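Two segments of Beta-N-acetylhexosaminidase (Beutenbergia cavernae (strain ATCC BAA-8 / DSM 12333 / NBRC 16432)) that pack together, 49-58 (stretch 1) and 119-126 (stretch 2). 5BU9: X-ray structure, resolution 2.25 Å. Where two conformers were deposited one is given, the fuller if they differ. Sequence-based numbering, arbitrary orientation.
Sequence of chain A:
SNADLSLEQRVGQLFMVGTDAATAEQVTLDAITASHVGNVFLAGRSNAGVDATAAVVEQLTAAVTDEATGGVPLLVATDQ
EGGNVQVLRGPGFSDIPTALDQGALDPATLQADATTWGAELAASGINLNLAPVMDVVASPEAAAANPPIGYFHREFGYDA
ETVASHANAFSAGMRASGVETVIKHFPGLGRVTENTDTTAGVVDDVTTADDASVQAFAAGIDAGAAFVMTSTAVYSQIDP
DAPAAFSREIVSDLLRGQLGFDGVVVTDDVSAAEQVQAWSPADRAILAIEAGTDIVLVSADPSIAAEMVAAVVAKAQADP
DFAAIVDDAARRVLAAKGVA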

# COMPACT_ATOMS: atom_id res chain seq x y z
N GLY A 49 -11.21 19.32 0.23
CA GLY A 49 -11.89 19.12 1.50
C GLY A 49 -12.72 17.85 1.58
O GLY A 49 -12.86 17.12 0.59
N VAL A 50 -13.29 17.61 2.76
CA VAL A 50 -13.95 16.34 3.06
C VAL A 50 -15.16 16.06 2.17
O VAL A 50 -15.23 15.00 1.54
CB VAL A 50 -14.36 16.29 4.54
CG1 VAL A 50 -15.32 15.15 4.77
CG2 VAL A 50 -13.14 16.11 5.42
N ASP A 51 -16.09 17.01 2.09
CA ASP A 51 -17.29 16.85 1.26
C ASP A 51 -16.96 16.64 -0.22
O ASP A 51 -17.56 15.78 -0.87
CB ASP A 51 -18.24 18.06 1.41
CG ASP A 51 -18.87 18.16 2.79
OD1 ASP A 51 -19.26 17.11 3.37
OD2 ASP A 51 -18.98 19.29 3.31
N ALA A 52 -16.04 17.42 -0.77
CA ALA A 52 -15.70 17.28 -2.19
C ALA A 52 -15.07 15.92 -2.46
O ALA A 52 -15.34 15.30 -3.49
CB ALA A 52 -14.78 18.37 -2.63
N THR A 53 -14.26 15.45 -1.52
CA THR A 53 -13.63 14.13 -1.63
C THR A 53 -14.70 13.03 -1.52
O THR A 53 -14.68 12.07 -2.28
CB THR A 53 -12.55 13.93 -0.57
OG1 THR A 53 -11.56 14.95 -0.72
CG2 THR A 53 -11.89 12.53 -0.70
N ALA A 54 -15.63 13.17 -0.58
CA ALA A 54 -16.72 12.21 -0.45
C ALA A 54 -17.50 12.08 -1.74
O ALA A 54 -17.98 10.99 -2.05
CB ALA A 54 -17.67 12.61 0.70
N ALA A 55 -17.62 13.19 -2.49
CA ALA A 55 -18.39 13.17 -3.75
C ALA A 55 -17.61 12.43 -4.86
O ALA A 55 -18.19 11.73 -5.69
CB ALA A 55 -18.72 14.56 -4.17
N VAL A 56 -16.29 12.54 -4.84
CA VAL A 56 -15.42 11.78 -5.72
C VAL A 56 -15.56 10.29 -5.44
O VAL A 56 -15.79 9.49 -6.35
CB VAL A 56 -13.96 12.22 -5.56
CG1 VAL A 56 -13.04 11.22 -6.25
CG2 VAL A 56 -13.78 13.67 -6.10
N VAL A 57 -15.42 9.91 -4.17
CA VAL A 57 -15.51 8.52 -3.79
C VAL A 57 -16.89 7.96 -4.14
O VAL A 57 -17.00 6.84 -4.64
CB VAL A 57 -15.21 8.36 -2.32
CG1 VAL A 57 -15.44 6.90 -1.87
CG2 VAL A 57 -13.77 8.78 -2.05
N GLU A 58 -17.94 8.76 -3.93
CA GLU A 58 -19.29 8.30 -4.23
C GLU A 58 -19.40 7.88 -5.71
O GLU A 58 -20.03 6.87 -6.02
CB GLU A 58 -20.33 9.40 -3.87
CG GLU A 58 -21.44 9.68 -4.92
CD GLU A 58 -22.41 8.50 -5.15
OE1 GLU A 58 -22.40 7.53 -4.35
OE2 GLU A 58 -23.17 8.55 -6.15
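Stretch 2 (119-126) AELAASGI

Stretch 2 lays the C-terminal end of a helix (119-123), and the turn that follows it, against the first turns of helix 50-58. The two axes run in broadly the same direction, 45° apart, and approach to 9.5 Å. No hydrogen bond crosses the interface, which buries 318 Å² in all and rests on van der Waals packing and one CA-H...O contact. Ser 124, the first residue to leave helical angles (phi/psi -92/11), covers the most surface. Ser 124 CB lies 3.6 Å from Val 50 O and 3.8 Å from Thr 53 CG2, while Ser 124 OG, with chi1 in p, turns back to donate to Leu 121 O (2.8 Å). Ser 124 CA is 4.1 Å from Ala 54 CA; Ala 54 CA also makes the CA-H...O contact with Ser 124 O at 3.5 Å. Val 50, chi1 t, reaches back along the helix of stretch 2: Val 50 CG1 meets Ala 123 CB at 4.0 Å, and Val 50 CG2 lies 4.1 Å from Glu 120 O. At the other end Val 57, also t, places CG2 3.4 Å from Ser 124 O and CG1 3.7 Å from Gly 125 O. Gly 125 has phi/psi 86/4, where a CB would jam against the preceding carbonyl and come within 2.9 Å of Val 57 CG1.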

# COMPACT_ATOMS: atom_id res chain seq x y z
N ALA A 119 -11.14 9.80 11.40
CA ALA A 119 -12.56 10.17 11.31
C ALA A 119 -12.82 11.05 10.07
O ALA A 119 -13.85 10.95 9.40
CB ALA A 119 -13.02 10.88 12.59
N GLU A 120 -11.85 11.93 9.78
CA GLU A 120 -11.90 12.80 8.63
C GLU A 120 -11.78 11.95 7.37
O GLU A 120 -12.53 12.14 6.42
CB GLU A 120 -10.79 13.85 8.70
CG GLU A 120 -10.80 14.69 9.99
CD GLU A 120 -9.50 15.47 10.20
OE1 GLU A 120 -8.52 15.22 9.46
OE2 GLU A 120 -9.45 16.34 11.10
N LEU A 121 -10.85 11.00 7.37
CA LEU A 121 -10.73 10.09 6.23
C LEU A 121 -12.03 9.34 6.01
O LEU A 121 -12.56 9.35 4.92
CB LEU A 121 -9.58 9.11 6.42
CG LEU A 121 -8.21 9.74 6.31
CD1 LEU A 121 -7.16 8.67 6.56
CD2 LEU A 121 -8.05 10.34 4.96
N ALA A 122 -12.55 8.71 7.06
CA ALA A 122 -13.77 7.91 6.96
C ALA A 122 -14.94 8.75 6.46
O ALA A 122 -15.75 8.29 5.69
CB ALA A 122 -14.13 7.29 8.31
N ALA A 123 -15.03 10.00 6.93
CA ALA A 123 -16.11 10.86 6.49
C ALA A 123 -15.99 11.21 4.99
O ALA A 123 -16.99 11.49 4.35
CB ALA A 123 -16.16 12.12 7.32
N SER A 124 -14.78 11.17 4.44
CA SER A 124 -14.60 11.46 3.02
C SER A 124 -14.65 10.18 2.20
O SER A 124 -14.30 10.19 1.02
CB SER A 124 -13.28 12.20 2.78
OG SER A 124 -12.17 11.33 2.92
N GLY A 125 -15.07 9.08 2.82
CA GLY A 125 -15.23 7.80 2.13
C GLY A 125 -14.00 6.90 2.00
O GLY A 125 -14.03 5.84 1.35
N ILE A 126 -12.90 7.32 2.61
CA ILE A 126 -11.67 6.53 2.64
C ILE A 126 -11.84 5.42 3.68
O ILE A 126 -12.33 5.70 4.77
CB ILE A 126 -10.45 7.42 3.00
CG1 ILE A 126 -10.27 8.51 1.96
CG2 ILE A 126 -9.18 6.57 3.27
CD1 ILE A 126 -9.92 7.98 0.60